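Local coordinates for protein peroxisomal catalase A (Saccharomyces cerevisiae, PDB 1A4E) that uses a heme cofactor to break down hydrogen peroxide into water and oxygen, probably protecting yeast cells from the peroxide made by peroxisomal oxidases, at residues 1-4 / 5-9; 175-178 / 179-183; 265-268 / 269-273; 350-353 / 354-357; 449-452 / 453-457. All coordinates share one frame; numbering follows the deposited sequence.

Contact 1 of 5, residues 1-4 / 5-9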
loop_
_atom_site.group_PDB
_atom_site.type_symbol
_atom_site.label_atom_id
_atom_site.label_comp_id
_atom_site.label_asym_id
_atom_site.label_seq_id
_atom_site.Cartn_x
_atom_site.Cartn_y
_atom_site.Cartn_z
ATOM N N ASP B 1 5.762 -21.585 13.821
ATOM C CA ASP B 1 4.892 -22.577 14.430
ATOM C C ASP B 1 4.185 -23.407 13.365
ATOM O O ASP B 1 3.264 -22.945 12.681
ATOM C CB ASP B 1 3.819 -21.921 15.312
ATOM C CG ASP B 1 4.360 -21.093 16.468
ATOM O OD1 ASP B 1 4.804 -21.677 17.459
ATOM O OD2 ASP B 1 4.326 -19.865 16.373
ATOM N N VAL B 2 4.673 -24.642 13.213
ATOM C CA VAL B 2 4.085 -25.603 12.288
ATOM C C VAL B 2 3.223 -26.567 13.100
ATOM O O VAL B 2 3.633 -27.020 14.173
ATOM C CB VAL B 2 5.215 -26.353 11.551
ATOM C CG1 VAL B 2 4.663 -27.450 10.658
ATOM C CG2 VAL B 2 5.975 -25.365 10.691
ATOM N N ARG B 3 2.011 -26.872 12.607
ATOM C CA ARG B 3 1.115 -27.826 13.263
ATOM C C ARG B 3 1.725 -29.223 13.250
ATOM O O ARG B 3 2.259 -29.677 12.238
ATOM C CB ARG B 3 -0.253 -27.851 12.564
ATOM C CG ARG B 3 -0.220 -27.934 11.045
ATOM C CD ARG B 3 -1.443 -28.623 10.482
ATOM N NE ARG B 3 -2.692 -27.892 10.532
ATOM C CZ ARG B 3 -3.875 -28.486 10.736
ATOM N NH1 ARG B 3 -4.019 -29.792 10.935
ATOM N NH2 ARG B 3 -4.978 -27.762 10.641
ATOM N N GLU B 4 1.669 -29.884 14.412
ATOM C CA GLU B 4 2.304 -31.183 14.634
ATOM C C GLU B 4 1.927 -32.300 13.683
ATOM O O GLU B 4 2.804 -33.051 13.254
ATOM C CB GLU B 4 2.024 -31.663 16.055
ATOM C CG GLU B 4 2.657 -30.731 17.077
ATOM C CD GLU B 4 2.340 -31.077 18.522
ATOM O OE1 GLU B 4 1.176 -30.988 18.919
ATOM O OE2 GLU B 4 3.268 -31.426 19.251
ATOM N N ASP B 5 0.647 -32.408 13.313
ATOM C CA ASP B 5 0.201 -33.426 12.369
ATOM C C ASP B 5 0.614 -33.167 10.921
ATOM O O ASP B 5 0.439 -34.025 10.055
ATOM C CB ASP B 5 -1.325 -33.556 12.450
ATOM C CG ASP B 5 -2.144 -32.285 12.256
ATOM O OD1 ASP B 5 -1.578 -31.217 12.049
ATOM O OD2 ASP B 5 -3.369 -32.369 12.321
ATOM N N ARG B 6 1.136 -31.953 10.684
ATOM C CA ARG B 6 1.647 -31.478 9.405
ATOM C C ARG B 6 0.707 -31.595 8.213
ATOM O O ARG B 6 1.099 -31.909 7.091
ATOM C CB ARG B 6 2.970 -32.201 9.126
ATOM C CG ARG B 6 4.006 -31.745 10.152
ATOM C CD ARG B 6 5.371 -32.365 9.957
ATOM N NE ARG B 6 5.983 -32.052 8.672
ATOM C CZ ARG B 6 6.524 -30.867 8.358
ATOM N NH1 ARG B 6 6.554 -29.850 9.210
ATOM N NH2 ARG B 6 7.057 -30.698 7.153
ATOM N N VAL B 7 -0.570 -31.310 8.515
ATOM C CA VAL B 7 -1.647 -31.299 7.530
ATOM C C VAL B 7 -1.549 -30.012 6.718
ATOM O O VAL B 7 -1.517 -28.910 7.269
ATOM C CB VAL B 7 -3.009 -31.406 8.278
ATOM C CG1 VAL B 7 -4.189 -31.185 7.352
ATOM C CG2 VAL B 7 -3.125 -32.801 8.875
ATOM N N VAL B 8 -1.467 -30.168 5.396
ATOM C CA VAL B 8 -1.359 -29.035 4.494
ATOM C C VAL B 8 -2.755 -28.494 4.224
ATOM O O VAL B 8 -3.687 -29.211 3.882
ATOM C CB VAL B 8 -0.662 -29.474 3.183
ATOM C CG1 VAL B 8 -0.479 -28.271 2.258
ATOM C CG2 VAL B 8 0.713 -30.062 3.498
ATOM N N THR B 9 -2.894 -27.191 4.440
ATOM C CA THR B 9 -4.155 -26.489 4.309
ATOM C C THR B 9 -3.950 -25.292 3.393
ATOM O O THR B 9 -2.824 -25.004 2.977
ATOM C CB THR B 9 -4.663 -25.977 5.692
ATOM O OG1 THR B 9 -3.808 -24.900 6.063
ATOM C CG2 THR B 9 -4.645 -27.027 6.802
#
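The backbone folds into a type I beta turn from Arg-3 to Arg-6, closed by Arg-6 N donating to Arg-3 O over 3.0 Å. The turn illustrates how a short reversal can bring opposite charges together on neighbouring side chains. Arg-3 NH1 lies 3.0 Å from Asp-5 OD1 and 3.0 Å from Asp-5 OD2. Both oxygens thus face one nitrogen in a salt bridge, and the hydrogen bond runs to OD1 on its syn side. Guanidinium and carboxylate are almost parallel, with planes 1° apart, though slightly stepped. Asp-5 reaches this place because its CG sits between the backbone N and the carbonyl carbon (chi1 55°). Over one face of the Arg-3 guanidinium lie Val-7 CG1 and Thr-9 CG2, the latter 3.9 Å from NH2, while Arg-3 CD rests 3.2 Å from Val-7 O. The other arginine touches Val-2, whose CG1 comes within 3.4 Å of Arg-6 NH1. Much of the polar grip is intermolecular: Arg-3 NE donates to Lys-365 O of the second subunit, while Arg-6 NH1 forms a salt bridge with Glu-385 and Arg-6 NE donates to Ser-394 O, both of that same subunit. Such an N-terminal arm, laid along a neighbouring subunit, is characteristic of the interlocked catalase tetramer.

Contact 2 of 5, residues 175-178 / 179-183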
loop_
_atom_site.group_PDB
_atom_site.type_symbol
_atom_site.label_atom_id
_atom_site.label_comp_id
_atom_site.label_asym_id
_atom_site.label_seq_id
_atom_site.Cartn_x
_atom_site.Cartn_y
_atom_site.Cartn_z
ATOM N N ALA B 175 33.675 15.342 1.772
ATOM C CA ALA B 175 33.571 13.895 1.682
ATOM C C ALA B 175 34.912 13.177 1.577
ATOM O O ALA B 175 34.952 11.963 1.755
ATOM C CB ALA B 175 32.759 13.518 0.458
ATOM N N ILE B 176 36.007 13.915 1.328
ATOM C CA ILE B 176 37.332 13.364 1.055
ATOM C C ILE B 176 37.906 12.433 2.129
ATOM O O ILE B 176 38.527 11.432 1.758
ATOM C CB ILE B 176 38.235 14.631 0.717
ATOM C CG1 ILE B 176 39.182 14.255 -0.423
ATOM C CG2 ILE B 176 38.961 15.180 1.938
ATOM C CD1 ILE B 176 40.149 13.076 -0.326
ATOM N N HIS B 177 37.676 12.670 3.436
ATOM C CA HIS B 177 38.145 11.776 4.495
ATOM C C HIS B 177 37.492 10.409 4.296
ATOM O O HIS B 177 38.168 9.378 4.340
ATOM C CB HIS B 177 37.765 12.376 5.852
ATOM C CG HIS B 177 38.338 11.718 7.108
ATOM N ND1 HIS B 177 38.080 12.093 8.356
ATOM C CD2 HIS B 177 39.181 10.636 7.170
ATOM C CE1 HIS B 177 38.718 11.288 9.161
ATOM N NE2 HIS B 177 39.381 10.416 8.441
ATOM N N GLN B 178 36.181 10.417 4.007
ATOM C CA GLN B 178 35.453 9.193 3.756
ATOM C C GLN B 178 35.844 8.525 2.445
ATOM O O GLN B 178 35.943 7.297 2.424
ATOM C CB GLN B 178 33.955 9.471 3.750
ATOM C CG GLN B 178 33.101 8.241 3.489
ATOM C CD GLN B 178 33.314 7.048 4.396
ATOM O OE1 GLN B 178 33.233 5.889 3.991
ATOM N NE2 GLN B 178 33.569 7.298 5.667
ATOM N N VAL B 179 36.086 9.292 1.367
ATOM C CA VAL B 179 36.469 8.707 0.085
ATOM C C VAL B 179 37.807 7.987 0.220
ATOM O O VAL B 179 37.988 6.929 -0.381
ATOM C CB VAL B 179 36.524 9.830 -0.968
ATOM C CG1 VAL B 179 37.028 9.320 -2.304
ATOM C CG2 VAL B 179 35.115 10.364 -1.175
ATOM N N MET B 180 38.707 8.522 1.064
ATOM C CA MET B 180 39.994 7.913 1.358
ATOM C C MET B 180 39.834 6.552 2.018
ATOM O O MET B 180 40.515 5.594 1.648
ATOM C CB MET B 180 40.801 8.803 2.291
ATOM C CG MET B 180 41.379 10.070 1.678
ATOM S SD MET B 180 42.720 9.720 0.522
ATOM C CE MET B 180 43.940 9.400 1.762
ATOM N N ILE B 181 38.920 6.463 2.998
ATOM C CA ILE B 181 38.638 5.205 3.685
ATOM C C ILE B 181 37.952 4.211 2.745
ATOM O O ILE B 181 38.323 3.039 2.724
ATOM C CB ILE B 181 37.749 5.487 4.926
ATOM C CG1 ILE B 181 38.511 6.354 5.914
ATOM C CG2 ILE B 181 37.365 4.177 5.617
ATOM C CD1 ILE B 181 37.612 6.923 7.019
ATOM N N LEU B 182 37.003 4.687 1.922
ATOM C CA LEU B 182 36.241 3.864 0.997
ATOM C C LEU B 182 37.130 3.154 -0.012
ATOM O O LEU B 182 36.987 1.954 -0.242
ATOM C CB LEU B 182 35.222 4.746 0.261
ATOM C CG LEU B 182 34.377 4.116 -0.843
ATOM C CD1 LEU B 182 33.415 3.121 -0.242
ATOM C CD2 LEU B 182 33.623 5.189 -1.585
ATOM N N PHE B 183 38.076 3.900 -0.585
ATOM C CA PHE B 183 38.955 3.339 -1.590
ATOM C C PHE B 183 40.209 2.663 -1.078
ATOM O O PHE B 183 41.037 2.212 -1.868
ATOM C CB PHE B 183 39.309 4.433 -2.577
ATOM C CG PHE B 183 38.196 4.635 -3.597
ATOM C CD1 PHE B 183 38.142 3.826 -4.735
ATOM C CD2 PHE B 183 37.225 5.617 -3.391
ATOM C CE1 PHE B 183 37.114 4.001 -5.663
ATOM C CE2 PHE B 183 36.200 5.785 -4.326
ATOM C CZ PHE B 183 36.142 4.980 -5.460
#
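Ile-181 and His-177 stand one turn apart on the alpha helix 176-182, an example of how i to i+4 neighbours share the flank of a helix. Followed outward, Ile-181 CB first passes Gln-178 O at 3.6 Å. CG1, turned anti to the carbonyl carbon (chi1 -64°), then folds back to 3.4 Å from His-177 O. At the tip, CD1 stays near that same oxygen and also reaches the imidazole, lying 4.0 Å from His-177 CD2 in an oblique approach to the ring. The ring itself is tethered elsewhere, since His-177 ND1 bonds to Thr-283 O.

Beneath the side chains runs the regular helical ladder, in which the amides of Val-179, Met-180, Ile-181 and Leu-182 donate to the carbonyls of Ala-175, Ile-176, His-177 and Gln-178. On another flank Ile-176 and Met-180 lie side by side and point the same way. This apolar pair faces helices 430-440 and 462-473, whereas Val-179 packs against Trp-164 and Leu-167 of helix 160-168. The helix therefore sits among other helices in the protein interior. Gln-178 looks toward the heme side: its NE2 bonds to Thr-131 OG1, and its side chain is about 7 Å from that of the active-site Asn-129. The apolar pair meets where Ile-176 CD1 rests 3.8 Å from Met-180 CG, which also lies 3.2 Å from Ile-176 O.

Contact 3 of 5, residues 265-268 / 269-273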
loop_
_atom_site.group_PDB
_atom_site.type_symbol
_atom_site.label_atom_id
_atom_site.label_comp_id
_atom_site.label_asym_id
_atom_site.label_seq_id
_atom_site.Cartn_x
_atom_site.Cartn_y
_atom_site.Cartn_z
ATOM N N GLN B 265 34.570 6.997 23.464
ATOM C CA GLN B 265 35.397 8.168 23.692
ATOM C C GLN B 265 34.438 9.183 24.279
ATOM O O GLN B 265 33.351 9.407 23.740
ATOM C CB GLN B 265 35.943 8.760 22.417
ATOM C CG GLN B 265 37.054 7.980 21.758
ATOM C CD GLN B 265 37.410 8.607 20.423
ATOM O OE1 GLN B 265 36.570 8.636 19.530
ATOM N NE2 GLN B 265 38.621 9.141 20.231
ATOM N N THR B 266 34.786 9.767 25.425
ATOM C CA THR B 266 33.953 10.787 26.019
ATOM C C THR B 266 34.642 12.139 25.975
ATOM O O THR B 266 35.854 12.250 25.787
ATOM C CB THR B 266 33.601 10.422 27.464
ATOM O OG1 THR B 266 34.804 10.178 28.170
ATOM C CG2 THR B 266 32.702 9.213 27.514
ATOM N N MET B 267 33.823 13.172 26.161
ATOM C CA MET B 267 34.255 14.549 26.035
ATOM C C MET B 267 33.229 15.450 26.697
ATOM O O MET B 267 32.030 15.213 26.577
ATOM C CB MET B 267 34.367 14.875 24.553
ATOM C CG MET B 267 34.944 16.221 24.275
ATOM S SD MET B 267 34.851 16.673 22.540
ATOM C CE MET B 267 36.091 15.594 21.902
ATOM N N THR B 268 33.664 16.486 27.414
ATOM C CA THR B 268 32.732 17.453 27.982
ATOM C C THR B 268 32.454 18.575 26.986
ATOM O O THR B 268 33.043 18.649 25.904
ATOM C CB THR B 268 33.298 18.045 29.298
ATOM O OG1 THR B 268 34.516 18.721 28.999
ATOM C CG2 THR B 268 33.496 16.959 30.345
ATOM N N GLU B 269 31.528 19.458 27.348
ATOM C CA GLU B 269 31.196 20.604 26.515
ATOM C C GLU B 269 32.372 21.589 26.421
ATOM O O GLU B 269 32.619 22.177 25.366
ATOM C CB GLU B 269 29.962 21.232 27.126
ATOM C CG GLU B 269 29.299 22.277 26.248
ATOM C CD GLU B 269 28.058 22.930 26.846
ATOM O OE1 GLU B 269 27.776 22.771 28.040
ATOM O OE2 GLU B 269 27.361 23.613 26.098
ATOM N N ARG B 270 33.130 21.735 27.525
ATOM C CA ARG B 270 34.339 22.556 27.614
ATOM C C ARG B 270 35.421 22.040 26.668
ATOM O O ARG B 270 36.037 22.839 25.960
ATOM C CB ARG B 270 34.803 22.537 29.081
ATOM C CG ARG B 270 36.236 22.905 29.488
ATOM C CD ARG B 270 36.320 22.442 30.949
ATOM N NE ARG B 270 37.638 22.173 31.530
ATOM C CZ ARG B 270 38.356 21.045 31.332
ATOM N NH1 ARG B 270 37.934 20.037 30.556
ATOM N NH2 ARG B 270 39.495 20.883 32.007
ATOM N N ASP B 271 35.654 20.718 26.614
ATOM C CA ASP B 271 36.608 20.152 25.667
ATOM C C ASP B 271 36.165 20.366 24.231
ATOM O O ASP B 271 37.002 20.606 23.365
ATOM C CB ASP B 271 36.776 18.660 25.836
ATOM C CG ASP B 271 37.222 18.171 27.196
ATOM O OD1 ASP B 271 38.091 18.787 27.804
ATOM O OD2 ASP B 271 36.694 17.156 27.636
ATOM N N ALA B 272 34.844 20.300 23.986
ATOM C CA ALA B 272 34.279 20.508 22.659
ATOM C C ALA B 272 34.546 21.910 22.130
ATOM O O ALA B 272 34.805 22.080 20.939
ATOM C CB ALA B 272 32.777 20.289 22.685
ATOM N N LYS B 273 34.528 22.908 23.031
ATOM C CA LYS B 273 34.823 24.292 22.685
ATOM C C LYS B 273 36.289 24.491 22.349
ATOM O O LYS B 273 36.624 25.361 21.552
ATOM C CB LYS B 273 34.459 25.219 23.835
ATOM C CG LYS B 273 32.965 25.432 23.980
ATOM C CD LYS B 273 32.696 26.044 25.346
ATOM C CE LYS B 273 31.219 26.409 25.499
ATOM N NZ LYS B 273 30.911 26.764 26.876
#
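A capping box joins Thr-268 and Asp-271 at the start of helix 269-274, where strand 259-267 gives way to the helix. Thr-268 is the N-cap and Asp-271 the third helical residue, and each accepts from the backbone amide of the other. Thr-268 N donates to Asp-271 OD2 over 3.1 Å in a nearly straight bond (169°), arriving on the anti side of the carboxylate and well out of its plane. In return Asp-271 N points at Thr-268 OG1, a weak bond of 3.3 Å made possible by OG1 standing between the backbone N and the carbonyl carbon (chi1 62°). The hydroxyl also donates weakly to Asp-271 OD2, 3.0 Å from Thr-268 OG1, so that one oxygen has two donors from the same threonine. The first full helical rung follows, with Ala-272 N bonded to Thr-268 O.

Asp-271 OD1 is used differently, forming a salt bridge to Arg-270 NH1 at 3.0 Å. The helix start and this arginine would probably both stabilise the negative charge. Replacing Asp-271 by an alanine would probably leave Thr-268 N without its acceptor and the Arg-270 guanidinium without its neighbouring carboxylate. Next to the box, Met-267 CG presses to 3.4 Å from Asp-271 CB, and its sulfur, SD, lies 4.2 Å from Ala-272 CB. Strand and helix segments run almost at right angles (88°). Reciprocal side-chain-to-amide bonds of this kind define the capping box, here starting the helix that follows a strand of the antiparallel catalase sheet.

Contact 4 of 5, residues 350-353 / 354-357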
loop_
_atom_site.group_PDB
_atom_site.type_symbol
_atom_site.label_atom_id
_atom_site.label_comp_id
_atom_site.label_asym_id
_atom_site.label_seq_id
_atom_site.Cartn_x
_atom_site.Cartn_y
_atom_site.Cartn_z
ATOM N N GLY B 350 4.952 -1.197 6.903
ATOM C CA GLY B 350 3.567 -0.920 7.249
ATOM C C GLY B 350 3.448 -0.064 8.503
ATOM O O GLY B 350 4.392 0.028 9.285
ATOM N N PRO B 351 2.294 0.581 8.739
ATOM C CA PRO B 351 1.994 1.400 9.922
ATOM C C PRO B 351 2.243 0.740 11.272
ATOM O O PRO B 351 2.584 1.389 12.262
ATOM C CB PRO B 351 0.544 1.784 9.744
ATOM C CG PRO B 351 0.391 1.818 8.246
ATOM C CD PRO B 351 1.165 0.594 7.806
ATOM N N ASN B 352 2.035 -0.578 11.293
ATOM C CA ASN B 352 2.227 -1.373 12.490
ATOM C C ASN B 352 3.460 -2.268 12.450
ATOM O O ASN B 352 3.448 -3.362 13.023
ATOM C CB ASN B 352 0.961 -2.206 12.713
ATOM C CG ASN B 352 -0.186 -1.346 13.209
ATOM O OD1 ASN B 352 -0.006 -0.559 14.130
ATOM N ND2 ASN B 352 -1.386 -1.443 12.643
ATOM N N PHE B 353 4.540 -1.788 11.802
ATOM C CA PHE B 353 5.807 -2.514 11.693
ATOM C C PHE B 353 6.372 -2.962 13.036
ATOM O O PHE B 353 7.016 -4.002 13.125
ATOM C CB PHE B 353 6.867 -1.653 10.986
ATOM C CG PHE B 353 7.299 -0.389 11.722
ATOM C CD1 PHE B 353 6.569 0.797 11.568
ATOM C CD2 PHE B 353 8.421 -0.411 12.565
ATOM C CE1 PHE B 353 6.964 1.950 12.251
ATOM C CE2 PHE B 353 8.805 0.747 13.243
ATOM C CZ PHE B 353 8.079 1.929 13.090
ATOM N N HIS B 354 6.103 -2.176 14.093
ATOM C CA HIS B 354 6.560 -2.475 15.445
ATOM C C HIS B 354 5.902 -3.695 16.067
ATOM O O HIS B 354 6.323 -4.162 17.120
ATOM C CB HIS B 354 6.330 -1.267 16.352
ATOM C CG HIS B 354 4.899 -0.750 16.380
ATOM N ND1 HIS B 354 4.241 -0.136 15.402
ATOM C CD2 HIS B 354 4.061 -0.839 17.472
ATOM C CE1 HIS B 354 3.045 0.151 15.856
ATOM N NE2 HIS B 354 2.949 -0.273 17.099
ATOM N N GLN B 355 4.860 -4.213 15.410
ATOM C CA GLN B 355 4.197 -5.432 15.843
ATOM C C GLN B 355 4.807 -6.684 15.222
ATOM O O GLN B 355 4.487 -7.791 15.658
ATOM C CB GLN B 355 2.713 -5.364 15.504
ATOM C CG GLN B 355 2.018 -4.289 16.328
ATOM C CD GLN B 355 0.507 -4.393 16.307
ATOM O OE1 GLN B 355 -0.062 -5.451 16.039
ATOM N NE2 GLN B 355 -0.177 -3.293 16.615
ATOM N N ILE B 356 5.688 -6.533 14.213
ATOM C CA ILE B 356 6.431 -7.655 13.635
ATOM C C ILE B 356 7.372 -8.152 14.736
ATOM O O ILE B 356 8.047 -7.312 15.339
ATOM C CB ILE B 356 7.252 -7.199 12.398
ATOM C CG1 ILE B 356 6.337 -6.679 11.301
ATOM C CG2 ILE B 356 8.055 -8.375 11.865
ATOM C CD1 ILE B 356 7.081 -6.122 10.076
ATOM N N PRO B 357 7.412 -9.462 15.073
ATOM C CA PRO B 357 8.161 -10.027 16.195
ATOM C C PRO B 357 9.580 -9.512 16.456
ATOM O O PRO B 357 9.887 -9.141 17.590
ATOM C CB PRO B 357 8.095 -11.511 15.912
ATOM C CG PRO B 357 6.688 -11.656 15.409
ATOM C CD PRO B 357 6.592 -10.494 14.445
HETATM O O HOH W 1 -0.015 -0.212 16.845
#
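Phe-353 and His-354 each carry CG between the backbone N and the carbonyl carbon (chi1 65° and 55°), and these successive torsions bring their rings into an edge-to-face pair. The edge of the histidine meets the phenylalanine face, with centroids 5.7 Å apart and planes at 80°. Short-range backbone bonds curl the chain beneath them: Gln-355 N donates to Asn-352 O over 2.9 Å, and Ile-356 N to Phe-353 O over 3.1 Å.

A water illustrates how polar tips are bridged without touching. It donates to Asn-352 OD1 at 2.7 Å and accepts from Gln-355 NE2 at 3.1 Å, while His-354 NE2 adds a weak bond to it. The two amides lie side by side, pointing the same way, and are held at their other atoms as well: Asn-352 ND2 bonds to Asp-373 O and Pro-375 O, and Gln-355 OE1 to Val-378 N. Asn-352 OD1 also receives His-44 NE2 of the second subunit. These contacts decorate a short 3-10 turn in the loop after helix 332-348, the helix that supplies the axial heme ligand Tyr-341, placed at a subunit interface of the catalase tetramer.

Contact 5 of 5, residues 449-452 / 453-457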
loop_
_atom_site.group_PDB
_atom_site.type_symbol
_atom_site.label_atom_id
_atom_site.label_comp_id
_atom_site.label_asym_id
_atom_site.label_seq_id
_atom_site.Cartn_x
_atom_site.Cartn_y
_atom_site.Cartn_z
ATOM N N LEU B 449 45.694 2.069 -2.435
ATOM C CA LEU B 449 44.742 3.179 -2.452
ATOM C C LEU B 449 44.708 3.861 -3.818
ATOM O O LEU B 449 43.636 4.062 -4.391
ATOM C CB LEU B 449 45.106 4.230 -1.392
ATOM C CG LEU B 449 44.256 5.510 -1.324
ATOM C CD1 LEU B 449 42.861 5.189 -0.829
ATOM C CD2 LEU B 449 44.878 6.496 -0.366
ATOM N N ALA B 450 45.902 4.153 -4.355
ATOM C CA ALA B 450 46.041 4.806 -5.644
ATOM C C ALA B 450 45.526 3.973 -6.800
ATOM O O ALA B 450 44.935 4.513 -7.732
ATOM C CB ALA B 450 47.495 5.120 -5.899
ATOM N N TYR B 451 45.737 2.655 -6.717
ATOM C CA TYR B 451 45.265 1.721 -7.724
ATOM C C TYR B 451 43.741 1.589 -7.685
ATOM O O TYR B 451 43.102 1.623 -8.737
ATOM C CB TYR B 451 45.931 0.363 -7.490
ATOM C CG TYR B 451 45.444 -0.732 -8.431
ATOM C CD1 TYR B 451 45.887 -0.793 -9.760
ATOM C CD2 TYR B 451 44.524 -1.671 -7.955
ATOM C CE1 TYR B 451 45.406 -1.796 -10.604
ATOM C CE2 TYR B 451 44.041 -2.668 -8.798
ATOM C CZ TYR B 451 44.488 -2.726 -10.112
ATOM O OH TYR B 451 44.002 -3.721 -10.930
ATOM N N ASN B 452 43.169 1.454 -6.475
ATOM C CA ASN B 452 41.729 1.316 -6.268
ATOM C C ASN B 452 40.974 2.537 -6.761
ATOM O O ASN B 452 39.901 2.401 -7.345
ATOM C CB ASN B 452 41.415 1.105 -4.782
ATOM C CG ASN B 452 41.938 -0.214 -4.218
ATOM O OD1 ASN B 452 42.272 -1.144 -4.950
ATOM N ND2 ASN B 452 42.062 -0.349 -2.899
ATOM N N ILE B 453 41.541 3.735 -6.575
ATOM C CA ILE B 453 40.912 4.940 -7.085
ATOM C C ILE B 453 41.126 4.997 -8.592
ATOM O O ILE B 453 40.191 5.269 -9.336
ATOM C CB ILE B 453 41.518 6.197 -6.423
ATOM C CG1 ILE B 453 41.393 6.120 -4.916
ATOM C CG2 ILE B 453 40.753 7.431 -6.889
ATOM C CD1 ILE B 453 42.179 7.187 -4.135
ATOM N N GLY B 454 42.340 4.673 -9.051
ATOM C CA GLY B 454 42.717 4.765 -10.452
ATOM C C GLY B 454 41.876 3.925 -11.394
ATOM O O GLY B 454 41.446 4.438 -12.425
ATOM N N ILE B 455 41.605 2.656 -11.047
ATOM C CA ILE B 455 40.797 1.787 -11.898
ATOM C C ILE B 455 39.316 2.172 -11.931
ATOM O O ILE B 455 38.596 1.784 -12.851
ATOM C CB ILE B 455 40.904 0.303 -11.459
ATOM C CG1 ILE B 455 40.376 0.052 -10.054
ATOM C CG2 ILE B 455 42.366 -0.077 -11.617
ATOM C CD1 ILE B 455 40.336 -1.440 -9.677
ATOM N N HIS B 456 38.862 2.952 -10.940
ATOM C CA HIS B 456 37.490 3.434 -10.874
ATOM C C HIS B 456 37.340 4.743 -11.654
ATOM O O HIS B 456 36.402 4.894 -12.436
ATOM C CB HIS B 456 37.136 3.608 -9.396
ATOM C CG HIS B 456 35.680 3.940 -9.143
ATOM N ND1 HIS B 456 35.063 5.092 -9.353
ATOM C CD2 HIS B 456 34.751 3.053 -8.655
ATOM C CE1 HIS B 456 33.807 4.948 -9.018
ATOM N NE2 HIS B 456 33.631 3.719 -8.602
ATOM N N VAL B 457 38.280 5.682 -11.462
ATOM C CA VAL B 457 38.299 6.993 -12.117
ATOM C C VAL B 457 38.525 6.870 -13.618
ATOM O O VAL B 457 38.055 7.711 -14.382
ATOM C CB VAL B 457 39.410 7.882 -11.494
ATOM C CG1 VAL B 457 39.495 9.258 -12.120
ATOM C CG2 VAL B 457 39.042 8.153 -10.060
#
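Tyr-451 offers one face of its ring to the CG2 methyl of Ile-455, one turn further along helix 445-457. The methyl stands 3.9 Å from the ring centroid and 22° off the normal, a CH-pi contact shifted toward the rim; of the ring atoms, Tyr-451 CE1 is nearest to Ile-455 CG2, at 3.6 Å. The other branch of the isoleucine contributes too, its CD1 lying 4.0 Å from Tyr-451 CE2. Trans placement of the tyrosine CG relative to the backbone N (chi1 176°) swings the ring along the helix to this neighbour.

On a different flank the same spacing recurs without an aromatic: Leu-449 and Ile-453 lie side by side, and Leu-449 CG is 3.9 Å from Ile-453 CD1. From helix 477-487, Val-486 packs on Tyr-451 and Ile-455, and Ile-483 on Ile-453, while Ile-230 also touches Tyr-451 and Ile-455. Replacing Tyr-451 by an alanine would probably open a gap over Ile-455 CG2 and leave Val-486 with less to pack on. Polar anchoring comes from Asn-452 ND2, which bonds to Phe-183 O and Asp-185 OD1. Between the paired side chains the chemistry is dispersion and CH-pi, with no charged pair, and the polar ties run outward from Asn-452.

In the fold
Contacts 2 and 5 are direct neighbours, their centres 12 Å apart, although they belong to different sequence families of the chain. Phe-183 CB packs 3.6 Å from Ile-453 CG1 across the junction, and the Phe-183 ring meets the ring of His-456 edge-to-face. Contact 2 approaches the heme on the side of the active-site residues, with Gln-178 about 9 Å from the cofactor by its side chain; contact 4 comes about 8 Å from it through the side chain of Phe-353, which lies about as far from that of Tyr-341. Contacts 1 and 4 both touch the second subunit, their nearest atoms about 9 Å apart. Contact 3 stands apart, about 11 Å from contact 2 between nearest atoms.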